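Local coordinates for putative major capsid protein (Cafeteriavirus-dependent mavirus, PDB 6G44) that probably forms the outer shell of the virophage particle, folding as a double jelly-roll whose three copies associate into a capsomer, at residues 149-154 with 158-163; 244-249 with 348-353; 401-406 with 415-420. All blocks are in the same frame, centred on the assembly; numbering follows the deposited sequence. Where two conformers were deposited one is given.

Contact 1: residues 149-154 with 158-163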
ATOM      1  N   ASP C 149       8.018  -1.216 -15.969  1.00  9.98           N
ATOM      2  CA  ASP C 149       7.057  -1.056 -17.058  1.00 10.10           C
ATOM      3  C   ASP C 149       6.147  -2.273 -17.190  1.00 10.10           C
ATOM      4  O   ASP C 149       6.575  -3.437 -17.140  1.00 10.62           O
ATOM      5  CB  ASP C 149       7.768  -0.926 -18.402  1.00 10.23           C
ATOM      6  CG  ASP C 149       8.578   0.344 -18.533  1.00 10.14           C
ATOM      7  OD1 ASP C 149       8.195   1.367 -17.979  1.00 10.97           O
ATOM      8  OD2 ASP C 149       9.610   0.302 -19.247  1.00 11.82           O
ATOM      9  N   GLU C 150       4.849  -2.000 -17.370  1.00 10.28           N
ATOM     10  CA  GLU C 150       3.875  -3.057 -17.591  1.00 10.55           C
ATOM     11  C   GLU C 150       3.663  -3.372 -19.051  1.00 10.73           C
ATOM     12  O   GLU C 150       3.325  -4.514 -19.378  1.00 10.55           O
ATOM     13  CB  GLU C 150       2.540  -2.677 -16.944  1.00 10.96           C
ATOM     14  CG  GLU C 150       2.623  -2.527 -15.429  1.00 11.43           C
ATOM     15  CD  GLU C 150       3.040  -1.153 -14.915  1.00 11.60           C
ATOM     16  OE1 GLU C 150       3.288  -0.241 -15.746  1.00 11.54           O
ATOM     17  OE2 GLU C 150       3.112  -1.006 -13.665  1.00 11.73           O
ATOM     18  N   TYR C 151       3.794  -2.356 -19.906  1.00 10.69           N
ATOM     19  CA  TYR C 151       3.493  -2.478 -21.338  1.00 10.99           C
ATOM     20  C   TYR C 151       4.710  -2.060 -22.173  1.00 12.02           C
ATOM     21  O   TYR C 151       5.642  -1.434 -21.670  1.00 12.51           O
ATOM     22  CB  TYR C 151       2.231  -1.704 -21.720  1.00 11.34           C
ATOM     23  CG  TYR C 151       1.071  -2.035 -20.817  1.00 11.05           C
ATOM     24  CD1 TYR C 151       0.399  -3.242 -20.924  1.00 10.82           C
ATOM     25  CD2 TYR C 151       0.699  -1.191 -19.791  1.00 11.13           C
ATOM     26  CE1 TYR C 151      -0.617  -3.565 -20.049  1.00 10.74           C
ATOM     27  CE2 TYR C 151      -0.312  -1.518 -18.897  1.00 10.99           C
ATOM     28  CZ  TYR C 151      -0.953  -2.715 -19.034  1.00 10.61           C
ATOM     29  OH  TYR C 151      -1.948  -3.022 -18.123  1.00 10.46           O
ATOM     30  N   ASN C 152       4.660  -2.372 -23.461  1.00 11.64           N
ATOM     31  CA  ASN C 152       5.811  -2.177 -24.317  1.00 12.57           C
ATOM     32  C   ASN C 152       5.894  -0.778 -24.955  1.00 12.55           C
ATOM     33  O   ASN C 152       6.828  -0.527 -25.726  1.00 13.17           O
ATOM     34  CB  ASN C 152       5.878  -3.289 -25.369  1.00 12.24           C
ATOM     35  CG  ASN C 152       4.871  -3.121 -26.485  1.00 12.79           C
ATOM     36  OD1 ASN C 152       3.869  -2.427 -26.364  1.00 12.49           O
ATOM     37  ND2 ASN C 152       5.132  -3.817 -27.594  1.00 14.85           N
ATOM     38  N   LYS C 153       4.941   0.100 -24.648  0.50 12.33           N
ATOM     39  CA  LYS C 153       4.959   1.496 -25.062  0.50 13.13           C
ATOM     40  C   LYS C 153       4.455   2.365 -23.928  0.50 12.73           C
ATOM     41  O   LYS C 153       3.569   1.957 -23.147  0.50 12.77           O
ATOM     42  CB  LYS C 153       4.044   1.745 -26.244  0.50 13.99           C
ATOM     43  CG  LYS C 153       4.422   1.046 -27.528  0.50 15.01           C
ATOM     44  CD  LYS C 153       3.613   1.646 -28.654  0.50 15.86           C
ATOM     45  CE  LYS C 153       3.856   0.973 -29.984  0.50 16.73           C
ATOM     46  NZ  LYS C 153       2.545   0.980 -30.651  0.50 15.96           N
ATOM     47  N   ILE C 154       4.983   3.583 -23.864  1.00 12.22           N
ATOM     48  CA  ILE C 154       4.594   4.583 -22.871  1.00 11.95           C
ATOM     49  C   ILE C 154       4.158   5.817 -23.626  1.00 12.71           C
ATOM     50  O   ILE C 154       4.853   6.248 -24.557  1.00 12.28           O
ATOM     51  CB  ILE C 154       5.796   4.936 -21.964  1.00 11.61           C
ATOM     52  CG1 ILE C 154       6.182   3.742 -21.099  1.00 11.72           C
ATOM     53  CG2 ILE C 154       5.500   6.160 -21.113  1.00 11.85           C
ATOM     54  CD1 ILE C 154       7.593   3.818 -20.520  1.00 11.47           C
ATOM     55  N   SER C 158      -1.653   8.696 -21.790  1.00 16.61           N
ATOM     56  CA  SER C 158      -2.145   7.607 -20.928  1.00 17.19           C
ATOM     57  C   SER C 158      -1.774   7.833 -19.489  1.00 16.78           C
ATOM     58  O   SER C 158      -0.718   8.378 -19.182  1.00 16.50           O
ATOM     59  CB  SER C 158      -1.493   6.290 -21.361  1.00 18.77           C
ATOM     60  OG  SER C 158      -1.662   6.054 -22.742  1.00 20.98           O
ATOM     61  N   MET C 159      -2.631   7.410 -18.570  1.00 14.98           N
ATOM     62  CA  MET C 159      -2.365   7.669 -17.167  1.00 15.86           C
ATOM     63  C   MET C 159      -1.324   6.766 -16.536  1.00 14.26           C
ATOM     64  O   MET C 159      -0.643   7.176 -15.581  1.00 15.02           O
ATOM     65  CB  MET C 159      -3.665   7.592 -16.373  1.00 18.63           C
ATOM     66  CG  MET C 159      -4.732   8.594 -16.818  1.00 21.75           C
ATOM     67  SD  MET C 159      -4.298  10.338 -16.734  1.00 29.13           S
ATOM     68  CE  MET C 159      -3.364  10.396 -15.226  1.00 29.23           C
ATOM     69  N   ASN C 160      -1.187   5.536 -17.030  1.00 13.15           N
ATOM     70  CA  ASN C 160      -0.103   4.668 -16.552  1.00 12.56           C
ATOM     71  C   ASN C 160       1.155   5.054 -17.332  1.00 12.39           C
ATOM     72  O   ASN C 160       1.498   4.487 -18.386  1.00 14.17           O
ATOM     73  CB  ASN C 160      -0.419   3.193 -16.712  1.00 13.01           C
ATOM     74  CG  ASN C 160       0.663   2.330 -16.075  1.00 12.40           C
ATOM     75  OD1 ASN C 160       1.083   2.625 -14.971  1.00 12.80           O
ATOM     76  ND2 ASN C 160       1.146   1.307 -16.785  1.00 13.20           N
ATOM     77  N   ASN C 161       1.845   6.045 -16.790  1.00 11.17           N
ATOM     78  CA  ASN C 161       2.967   6.680 -17.488  1.00 10.68           C
ATOM     79  C   ASN C 161       4.036   6.997 -16.462  1.00 10.90           C
ATOM     80  O   ASN C 161       3.898   7.964 -15.715  1.00 11.06           O
ATOM     81  CB  ASN C 161       2.492   7.976 -18.168  1.00 10.95           C
ATOM     82  CG  ASN C 161       3.631   8.790 -18.729  1.00 10.81           C
ATOM     83  OD1 ASN C 161       4.758   8.295 -18.831  1.00 10.48           O
ATOM     84  ND2 ASN C 161       3.357  10.063 -19.084  1.00 11.69           N
ATOM     85  N   PRO C 162       5.122   6.220 -16.447  1.00 10.35           N
ATOM     86  CA  PRO C 162       6.172   6.452 -15.461  1.00 10.39           C
ATOM     87  C   PRO C 162       6.944   7.760 -15.704  1.00 10.23           C
ATOM     88  O   PRO C 162       7.693   8.176 -14.839  1.00 11.34           O
ATOM     89  CB  PRO C 162       7.081   5.241 -15.612  1.00 10.91           C
ATOM     90  CG  PRO C 162       6.935   4.865 -17.030  1.00 10.96           C
ATOM     91  CD  PRO C 162       5.501   5.136 -17.379  1.00 10.69           C
ATOM     92  N   TYR C 163       6.727   8.431 -16.844  1.00 10.10           N
ATOM     93  CA  TYR C 163       7.367   9.747 -17.038  1.00 10.19           C
ATOM     94  C   TYR C 163       6.504  10.914 -16.634  1.00 11.38           C
ATOM     95  O   TYR C 163       6.903  12.057 -16.821  1.00 11.71           O
ATOM     96  CB  TYR C 163       7.949   9.868 -18.466  1.00 10.02           C
ATOM     97  CG  TYR C 163       8.835   8.688 -18.804  1.00 10.17           C
ATOM     98  CD1 TYR C 163       9.765   8.167 -17.888  1.00  9.90           C
ATOM     99  CD2 TYR C 163       8.740   8.043 -20.048  1.00  9.76           C
ATOM    100  CE1 TYR C 163      10.517   7.043 -18.172  1.00 10.16           C
ATOM    101  CE2 TYR C 163       9.511   6.928 -20.345  1.00 10.49           C
ATOM    102  CZ  TYR C 163      10.397   6.425 -19.415  1.00  9.78           C
ATOM    103  OH  TYR C 163      11.159   5.303 -19.624  1.00 10.54           O
TER
HETATM  104  O   HOH W   1       2.619   1.507 -12.773  1.00 16.89           O
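Ile-154 fills the tight end of this contact, its side chain pressed against Asn-161, Pro-162 and Tyr-163. Ile-154 CD1 meets Pro-162 CG tip to tip at 3.7 Å and sits obliquely beside the Tyr-163 ring, 3.7 Å from CE2. Ile-154 CG2, anti to the backbone N (chi1 -67° for CG1), is thereby brought to 3.2 Å from Asn-161 OD1. Asn-161 OD1 accepts the backbone N-H of Tyr-163 (N to OD1 2.8 Å) from well above the carbonyl plane, closing an Asx turn, and ND2 bonds to Asp-94 O, so the amide is held at both ends. Arg-176 bonds to the phenol of Tyr-163 and forms a salt bridge with Asp-149.

The other end is polar and wetter. Asn-160 ND2 donates to Glu-150 OE1 at 2.8 Å; the bond is nearly straight (178°) and lies in the amide plane, yet it reaches the carboxylate from above its plane. Water 1 spans the same side chains, 2.7 Å from Glu-150 OE2 and 2.9 Å from Asn-160 OD1. Lys-389 forms a salt bridge with OE2, and the ring edge of Tyr-151 faces ND2. Asn-160 also packs on Ser-169 of the second subunit. The loop, between helix 136-142 and strand 183-186, doubles back between 154 and 158; its returning arm contains the inverse gamma turn centred on Asn-160 and the Asx turn of Asn-161.

Contact 2: residues 244-249 with 348-353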
ATOM      1  N   ILE C 244      12.275   7.795 -23.080  1.00 11.58           N
ATOM      2  CA  ILE C 244      11.528   8.787 -23.860  1.00 11.71           C
ATOM      3  C   ILE C 244      10.218   8.136 -24.264  1.00 11.27           C
ATOM      4  O   ILE C 244      10.220   7.066 -24.855  1.00 11.74           O
ATOM      5  CB  ILE C 244      12.310   9.277 -25.117  1.00 12.49           C
ATOM      6  CG1 ILE C 244      13.680   9.842 -24.704  1.00 12.86           C
ATOM      7  CG2 ILE C 244      11.485  10.326 -25.829  1.00 12.68           C
ATOM      8  CD1 ILE C 244      14.612  10.150 -25.859  1.00 13.21           C
ATOM      9  N   ALA C 245       9.106   8.779 -23.903  1.00 11.31           N
ATOM     10  CA  ALA C 245       7.777   8.303 -24.276  1.00 12.01           C
ATOM     11  C   ALA C 245       7.660   8.092 -25.788  1.00 12.69           C
ATOM     12  O   ALA C 245       8.241   8.833 -26.594  1.00 13.11           O
ATOM     13  CB  ALA C 245       6.709   9.257 -23.808  1.00 12.05           C
ATOM     14  N   ASP C 246       6.915   7.059 -26.149  1.00 12.39           N
ATOM     15  CA  ASP C 246       6.740   6.656 -27.540  1.00 14.10           C
ATOM     16  C   ASP C 246       5.881   7.591 -28.354  1.00 14.87           C
ATOM     17  O   ASP C 246       5.820   7.395 -29.568  1.00 17.85           O
ATOM     18  CB  ASP C 246       6.241   5.208 -27.569  1.00 14.49           C
ATOM     19  CG  ASP C 246       7.251   4.272 -26.945  1.00 15.36           C
ATOM     20  OD1 ASP C 246       8.290   3.998 -27.620  1.00 17.63           O
ATOM     21  OD2 ASP C 246       7.101   3.892 -25.753  1.00 13.54           O
ATOM     22  N   ASP C 247       5.236   8.585 -27.733  1.00 14.21           N
ATOM     23  CA  ASP C 247       4.475   9.594 -28.462  1.00 14.48           C
ATOM     24  C   ASP C 247       5.162  10.951 -28.580  1.00 14.84           C
ATOM     25  O   ASP C 247       4.535  11.896 -29.075  1.00 17.23           O
ATOM     26  CB  ASP C 247       3.022   9.705 -27.977  1.00 14.77           C
ATOM     27  CG  ASP C 247       2.851  10.198 -26.539  1.00 16.07           C
ATOM     28  OD1 ASP C 247       3.826  10.210 -25.743  1.00 15.02           O
ATOM     29  OD2 ASP C 247       1.674  10.558 -26.215  1.00 16.88           O
ATOM     30  N   VAL C 248       6.445  11.042 -28.228  1.00 14.03           N
ATOM     31  CA  VAL C 248       7.237  12.226 -28.589  1.00 14.21           C
ATOM     32  C   VAL C 248       7.447  12.176 -30.101  1.00 14.64           C
ATOM     33  O   VAL C 248       7.819  11.151 -30.645  1.00 16.14           O
ATOM     34  CB  VAL C 248       8.605  12.269 -27.876  1.00 13.57           C
ATOM     35  CG1 VAL C 248       9.436  13.487 -28.310  1.00 13.71           C
ATOM     36  CG2 VAL C 248       8.407  12.307 -26.357  1.00 13.78           C
ATOM     37  N   LYS C 249       7.212  13.303 -30.756  1.00 16.67           N
ATOM     38  CA  LYS C 249       7.333  13.365 -32.213  1.00 17.85           C
ATOM     39  C   LYS C 249       8.771  13.701 -32.630  1.00 17.68           C
ATOM     40  O   LYS C 249       9.490  14.453 -31.942  1.00 17.10           O
ATOM     41  CB  LYS C 249       6.369  14.392 -32.768  1.00 20.55           C
ATOM     42  CG  LYS C 249       4.901  14.071 -32.521  1.00 23.48           C
ATOM     43  CD  LYS C 249       3.979  15.139 -33.095  1.00 27.93           C
ATOM     44  CE  LYS C 249       2.520  14.712 -32.999  1.00 31.31           C
ATOM     45  NZ  LYS C 249       1.578  15.838 -33.262  1.00 35.54           N
ATOM     46  N   PHE C 348      15.009   3.892 -26.548  1.00 13.55           N
ATOM     47  CA  PHE C 348      14.592   4.575 -25.309  1.00 12.92           C
ATOM     48  C   PHE C 348      13.221   4.128 -24.821  1.00 12.23           C
ATOM     49  O   PHE C 348      12.603   4.798 -24.013  1.00 12.94           O
ATOM     50  CB  PHE C 348      14.709   6.096 -25.493  1.00 13.49           C
ATOM     51  CG  PHE C 348      16.042   6.493 -26.068  1.00 14.49           C
ATOM     52  CD1 PHE C 348      17.183   6.331 -25.334  1.00 14.59           C
ATOM     53  CD2 PHE C 348      16.149   6.949 -27.379  1.00 14.91           C
ATOM     54  CE1 PHE C 348      18.418   6.624 -25.866  1.00 15.61           C
ATOM     55  CE2 PHE C 348      17.395   7.238 -27.919  1.00 15.21           C
ATOM     56  CZ  PHE C 348      18.517   7.067 -27.173  1.00 15.56           C
ATOM     57  N   ALA C 349      12.793   2.982 -25.330  1.00 12.39           N
ATOM     58  CA  ALA C 349      11.483   2.372 -25.043  1.00 12.76           C
ATOM     59  C   ALA C 349      11.608   1.245 -24.041  1.00 12.30           C
ATOM     60  O   ALA C 349      12.702   0.802 -23.722  1.00 12.48           O
ATOM     61  CB  ALA C 349      10.899   1.828 -26.340  1.00 12.95           C
ATOM     62  N   PRO C 350      10.466   0.773 -23.511  1.00 11.85           N
ATOM     63  CA  PRO C 350      10.504  -0.388 -22.620  1.00 11.92           C
ATOM     64  C   PRO C 350      11.164  -1.612 -23.239  1.00 11.86           C
ATOM     65  O   PRO C 350      11.078  -1.851 -24.455  1.00 12.94           O
ATOM     66  CB  PRO C 350       9.018  -0.665 -22.373  1.00 11.64           C
ATOM     67  CG  PRO C 350       8.360   0.674 -22.511  1.00 12.07           C
ATOM     68  CD  PRO C 350       9.084   1.263 -23.680  1.00 11.61           C
ATOM     69  N   ASP C 351      11.831  -2.386 -22.405  1.00 12.21           N
ATOM     70  CA  ASP C 351      12.341  -3.699 -22.839  1.00 12.89           C
ATOM     71  C   ASP C 351      11.185  -4.631 -23.207  1.00 13.08           C
ATOM     72  O   ASP C 351      10.121  -4.597 -22.595  1.00 13.51           O
ATOM     73  CB  ASP C 351      13.225  -4.345 -21.759  1.00 14.42           C
ATOM     74  CG  ASP C 351      14.642  -3.793 -21.728  1.00 17.52           C
ATOM     75  OD1 ASP C 351      15.100  -3.193 -22.708  1.00 21.15           O
ATOM     76  OD2 ASP C 351      15.336  -4.089 -20.733  1.00 22.02           O
ATOM     77  N   GLN C 352      11.403  -5.463 -24.217  1.00 12.90           N
ATOM     78  CA  GLN C 352      10.399  -6.390 -24.701  1.00 13.10           C
ATOM     79  C   GLN C 352      10.768  -7.839 -24.404  1.00 13.32           C
ATOM     80  O   GLN C 352      11.859  -8.315 -24.762  1.00 13.20           O
ATOM     81  CB  GLN C 352      10.253  -6.228 -26.205  1.00 14.03           C
ATOM     82  CG  GLN C 352       9.183  -7.105 -26.822  1.00 14.96           C
ATOM     83  CD  GLN C 352       7.803  -6.575 -26.516  1.00 15.64           C
ATOM     84  OE1 GLN C 352       7.379  -5.575 -27.111  1.00 17.35           O
ATOM     85  NE2 GLN C 352       7.119  -7.192 -25.571  1.00 16.72           N
ATOM     86  N   LEU C 353       9.844  -8.532 -23.758  1.00 12.43           N
ATOM     87  CA  LEU C 353       9.890  -9.961 -23.569  1.00 12.92           C
ATOM     88  C   LEU C 353       8.715 -10.547 -24.334  1.00 12.62           C
ATOM     89  O   LEU C 353       7.781  -9.835 -24.711  1.00 15.22           O
ATOM     90  CB  LEU C 353       9.768 -10.336 -22.095  1.00 12.92           C
ATOM     91  CG  LEU C 353      10.711  -9.627 -21.123  1.00 14.17           C
ATOM     92  CD1 LEU C 353      10.376  -9.999 -19.679  1.00 14.35           C
ATOM     93  CD2 LEU C 353      12.179  -9.954 -21.399  1.00 15.66           C
TER
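Ile-244 and Phe-348 account for most of the buried surface, and they meet through both backbone and side chain. The N-H of Ile-244 points at Phe-348 O, 3.2 Å between N and O and close to straight at 173°. It is the one hydrogen bond between the two segments. Beyond it the two side chains run side by side in the same direction. Ile-244 CD1 comes to 3.9 Å from Phe-348 CD2 and equally near CG, approaching the ring obliquely, while Ile-244 CG1 lies 4.0 Å from Phe-348 CB. The isoleucine chain is stretched out (chi2 171°), which carries its terminal methyl along the phenylalanine as far as the base of the ring.

Asp-246 is the third contributor, two residues further on at the second position of the type I turn from Ala-245 to Val-248. Its side chain meets Pro-350 from the opposite direction, and its carboxylate touches only carbon there: Asp-246 OD1 is 3.6 Å from Ala-349 CB, and its OD2 is 3.9 Å from Pro-350 CD. Its polar needs are met by other parts of the chain, since Lys-346 makes a salt bridge to OD1 and the backbone N of Ile-154 donates to OD2. These two partners fix the rotation of the carboxylate.

The chemistry is therefore divided. One backbone bond and an aliphatic-aromatic pair join the end of strand 242-244 to the loop before strand 355-363, whereas the aspartate is held by a lysine and an amide beyond the segments; its charge is probably balanced mainly by Lys-346, and toward Ala-349 and Pro-350 it offers only van der Waals contact.

Contact 3: residues 401-406 with 415-420. With SO4 (sulfate ion), chain P.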
ATOM      1  N   GLY C 401      -7.065  -3.002 -26.997  1.00 14.22           N
ATOM      2  CA  GLY C 401      -7.897  -3.595 -28.031  1.00 14.69           C
ATOM      3  C   GLY C 401      -8.913  -2.669 -28.662  1.00 15.76           C
ATOM      4  O   GLY C 401      -9.174  -2.803 -29.839  1.00 15.46           O
ATOM      5  N   LEU C 402      -9.482  -1.732 -27.903  1.00 17.26           N
ATOM      6  CA  LEU C 402     -10.455  -0.804 -28.507  1.00 19.83           C
ATOM      7  C   LEU C 402      -9.808   0.046 -29.567  1.00 23.36           C
ATOM      8  O   LEU C 402     -10.365   0.271 -30.640  1.00 24.51           O
ATOM      9  CB  LEU C 402     -11.044   0.148 -27.489  1.00 22.16           C
ATOM     10  CG  LEU C 402     -12.242  -0.248 -26.722  1.00 23.89           C
ATOM     11  CD1 LEU C 402     -12.494   0.864 -25.717  1.00 23.90           C
ATOM     12  CD2 LEU C 402     -13.441  -0.457 -27.641  1.00 23.48           C
ATOM     13  N   THR C 403      -8.615   0.534 -29.241  1.00 26.58           N
ATOM     14  CA  THR C 403      -7.880   1.411 -30.125  1.00 29.03           C
ATOM     15  C   THR C 403      -7.640   0.737 -31.471  1.00 29.27           C
ATOM     16  O   THR C 403      -7.777   1.370 -32.514  1.00 35.23           O
ATOM     17  CB  THR C 403      -6.574   1.897 -29.424  1.00 29.06           C
ATOM     18  OG1 THR C 403      -6.919   2.624 -28.236  1.00 31.96           O
ATOM     19  CG2 THR C 403      -5.768   2.777 -30.323  1.00 31.43           C
ATOM     20  N   VAL C 404      -7.356  -0.569 -31.446  1.00 27.79           N
ATOM     21  CA  VAL C 404      -7.066  -1.377 -32.613  1.00 26.97           C
ATOM     22  C   VAL C 404      -8.327  -1.929 -33.338  1.00 26.56           C
ATOM     23  O   VAL C 404      -8.304  -2.240 -34.539  1.00 29.38           O
ATOM     24  CB  VAL C 404      -6.125  -2.543 -32.202  1.00 30.02           C
ATOM     25  CG1 VAL C 404      -5.794  -3.420 -33.390  1.00 32.33           C
ATOM     26  CG2 VAL C 404      -4.849  -1.993 -31.555  1.00 30.69           C
ATOM     27  N   ALA C 405      -9.420  -2.086 -32.599  1.00 23.64           N
ATOM     28  CA  ALA C 405     -10.705  -2.516 -33.159  1.00 22.36           C
ATOM     29  C   ALA C 405     -11.451  -1.383 -33.880  1.00 24.00           C
ATOM     30  O   ALA C 405     -12.474  -1.644 -34.511  1.00 23.95           O
ATOM     31  CB  ALA C 405     -11.587  -3.082 -32.057  1.00 21.17           C
ATOM     32  N   ASP C 406     -10.945  -0.155 -33.753  1.00 25.61           N
ATOM     33  CA  ASP C 406     -11.526   1.070 -34.339  1.00 27.80           C
ATOM     34  C   ASP C 406     -11.441   1.043 -35.877  1.00 28.47           C
ATOM     35  O   ASP C 406     -10.334   0.961 -36.432  1.00 28.90           O
ATOM     36  CB  ASP C 406     -10.748   2.268 -33.784  1.00 28.53           C
ATOM     37  CG  ASP C 406     -11.362   3.616 -34.126  1.00 30.56           C
ATOM     38  OD1 ASP C 406     -12.160   3.738 -35.088  1.00 31.51           O
ATOM     39  OD2 ASP C 406     -11.013   4.564 -33.402  1.00 31.63           O
ATOM     40  N   PHE C 415      -1.254  -1.950 -36.562  1.00 21.66           N
ATOM     41  CA  PHE C 415      -0.044  -2.470 -35.975  1.00 21.61           C
ATOM     42  C   PHE C 415       0.743  -1.390 -35.232  1.00 22.29           C
ATOM     43  O   PHE C 415       1.185  -1.595 -34.082  1.00 20.79           O
ATOM     44  CB  PHE C 415       0.872  -3.107 -37.023  1.00 22.34           C
ATOM     45  CG  PHE C 415       2.165  -3.555 -36.441  1.00 23.46           C
ATOM     46  CD1 PHE C 415       2.175  -4.633 -35.585  1.00 23.32           C
ATOM     47  CD2 PHE C 415       3.347  -2.850 -36.639  1.00 24.45           C
ATOM     48  CE1 PHE C 415       3.336  -5.051 -34.989  1.00 23.88           C
ATOM     49  CE2 PHE C 415       4.526  -3.263 -36.039  1.00 24.33           C
ATOM     50  CZ  PHE C 415       4.521  -4.369 -35.207  1.00 24.36           C
ATOM     51  N   LYS C 416       0.929  -0.240 -35.889  1.00 22.35           N
ATOM     52  CA  LYS C 416       1.714   0.863 -35.316  1.00 23.72           C
ATOM     53  C   LYS C 416       1.147   1.329 -33.966  1.00 21.44           C
ATOM     54  O   LYS C 416       1.906   1.755 -33.095  1.00 22.73           O
ATOM     55  CB  LYS C 416       1.762   2.036 -36.310  1.00 28.08           C
ATOM     56  CG  LYS C 416       2.603   3.232 -35.885  1.00 33.77           C
ATOM     57  CD  LYS C 416       2.794   4.244 -37.025  1.00 37.26           C
ATOM     58  CE  LYS C 416       1.486   4.844 -37.540  1.00 40.48           C
ATOM     59  NZ  LYS C 416       0.661   5.493 -36.477  1.00 42.34           N
ATOM     60  N   GLU C 417      -0.167   1.260 -33.815  1.00 20.21           N
ATOM     61  CA  GLU C 417      -0.834   1.733 -32.600  1.00 19.59           C
ATOM     62  C   GLU C 417      -1.000   0.669 -31.521  1.00 17.29           C
ATOM     63  O   GLU C 417      -1.324   1.024 -30.390  1.00 17.30           O
ATOM     64  CB  GLU C 417      -2.183   2.337 -32.959  1.00 23.45           C
ATOM     65  CG  GLU C 417      -1.999   3.580 -33.844  1.00 27.61           C
ATOM     66  CD  GLU C 417      -3.274   4.326 -34.142  1.00 31.52           C
ATOM     67  OE1 GLU C 417      -4.231   4.232 -33.346  1.00 36.78           O
ATOM     68  OE2 GLU C 417      -3.310   5.017 -35.187  1.00 35.56           O
ATOM     69  N   ALA C 418      -0.766  -0.597 -31.848  1.00 15.72           N
ATOM     70  CA  ALA C 418      -0.991  -1.677 -30.880  1.00 14.74           C
ATOM     71  C   ALA C 418       0.057  -1.614 -29.772  1.00 14.10           C
ATOM     72  O   ALA C 418       1.254  -1.347 -30.014  1.00 15.02           O
ATOM     73  CB  ALA C 418      -0.920  -3.021 -31.567  1.00 14.84           C
ATOM     74  N   ILE C 419      -0.411  -1.883 -28.558  1.00 12.04           N
ATOM     75  CA  ILE C 419       0.421  -1.974 -27.363  1.00 12.04           C
ATOM     76  C   ILE C 419       0.234  -3.343 -26.741  1.00 11.91           C
ATOM     77  O   ILE C 419      -0.902  -3.814 -26.637  1.00 12.01           O
ATOM     78  CB  ILE C 419       0.038  -0.881 -26.357  1.00 12.34           C
ATOM     79  CG1 ILE C 419       0.320   0.493 -26.965  1.00 13.32           C
ATOM     80  CG2 ILE C 419       0.844  -1.027 -25.054  1.00 12.51           C
ATOM     81  CD1 ILE C 419      -0.223   1.648 -26.196  1.00 14.04           C
ATOM     82  N   PHE C 420       1.338  -3.936 -26.306  1.00 11.20           N
ATOM     83  CA  PHE C 420       1.366  -5.275 -25.696  1.00 11.27           C
ATOM     84  C   PHE C 420       1.926  -5.257 -24.301  1.00 11.38           C
ATOM     85  O   PHE C 420       2.717  -4.371 -23.931  1.00 12.29           O
ATOM     86  CB  PHE C 420       2.148  -6.267 -26.564  1.00 11.92           C
ATOM     87  CG  PHE C 420       1.529  -6.465 -27.913  1.00 12.41           C
ATOM     88  CD1 PHE C 420       1.842  -5.617 -28.973  1.00 13.10           C
ATOM     89  CD2 PHE C 420       0.622  -7.485 -28.120  1.00 12.26           C
ATOM     90  CE1 PHE C 420       1.226  -5.775 -30.200  1.00 12.82           C
ATOM     91  CE2 PHE C 420       0.002  -7.646 -29.350  1.00 12.80           C
ATOM     92  CZ  PHE C 420       0.310  -6.795 -30.388  1.00 12.82           C
TER
HETATM   93  S   SO4 P 602      -4.252   3.442 -25.623  1.00 23.40           S
HETATM   94  O1  SO4 P 602      -3.643   3.159 -26.935  1.00 25.47           O
HETATM   95  O2  SO4 P 602      -5.659   2.958 -25.589  1.00 23.70           O
HETATM   96  O3  SO4 P 602      -3.486   2.813 -24.513  1.00 26.60           O
HETATM   97  O4  SO4 P 602      -4.175   4.927 -25.460  1.00 26.80           O
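Val-404 and Ala-418 make the apolar half of the first shell: Val-404 CG2 rests 3.9 Å from Ala-418 CA and 4.1 Å from its CB. CG1 of the valine is anti to its backbone N (chi1 180°), and it is the other branch, CG2, that turns to the alanine. One residue earlier, Thr-403 CG2 lies 3.7 Å from Glu-417 OE1, the two side chains crossing at about a right angle. The glutamate reaches there with its chain extended beyond CG. No hydrogen bond joins the segments, and the area they share is small.

The threonine hydroxyl faces a different partner. Thr-403 OG1 donates to O2 of the bound sulfate at 3.0 Å, while Ile-419 CD1 packs 3.8 Å from sulfate O1. The ion is thus touched by both segments, though it was probably brought in by the crystallisation liquor. Asn-400 and Lys-155 of the same chain, with Lys-93 and Thr-167 of the second subunit, also bond to it.

Further out, Asn-400 gives its ND2 to Glu-417 O and takes the N-H of Ile-419 on OD1; it sits just before helix 401-405 and so probably helps set the two segments against each other. Within helix 401-405, Ala-405 N bonds to Gly-401 O (2.9 Å), and Gly-401 N reaches Tyr-184 OH of the second subunit. The short helix 401-405 meets the weakly bonded end of helix 411-417 and the loop just after it, beside a sulfate held between two subunits, in the connection between strands 366-369 and 425-428 of the C-terminal half of the double jelly-roll.

The three contacts lie on the same side of the chain's centre, and the loop 149-154 joins the other two. With contact 2, about 9 Å away between centres, it shares a probable hydrogen bond from Asp-246 N to Ile-154 O (2.7 Å) and another from Asn-152 ND2 to Gln-352 OE1 (2.9 Å). With contact 3, about 15 Å away between centres, Lys-153 NZ reaches Lys-416 O (2.6 Å) and Ala-418 O (2.7 Å), probably bonding to both. Contacts 2 and 3 do not touch; their nearest atoms are about 5 Å apart. Contacts 1 and 3 both meet the second subunit, and the sulfate of contact 3 is gripped from both chains.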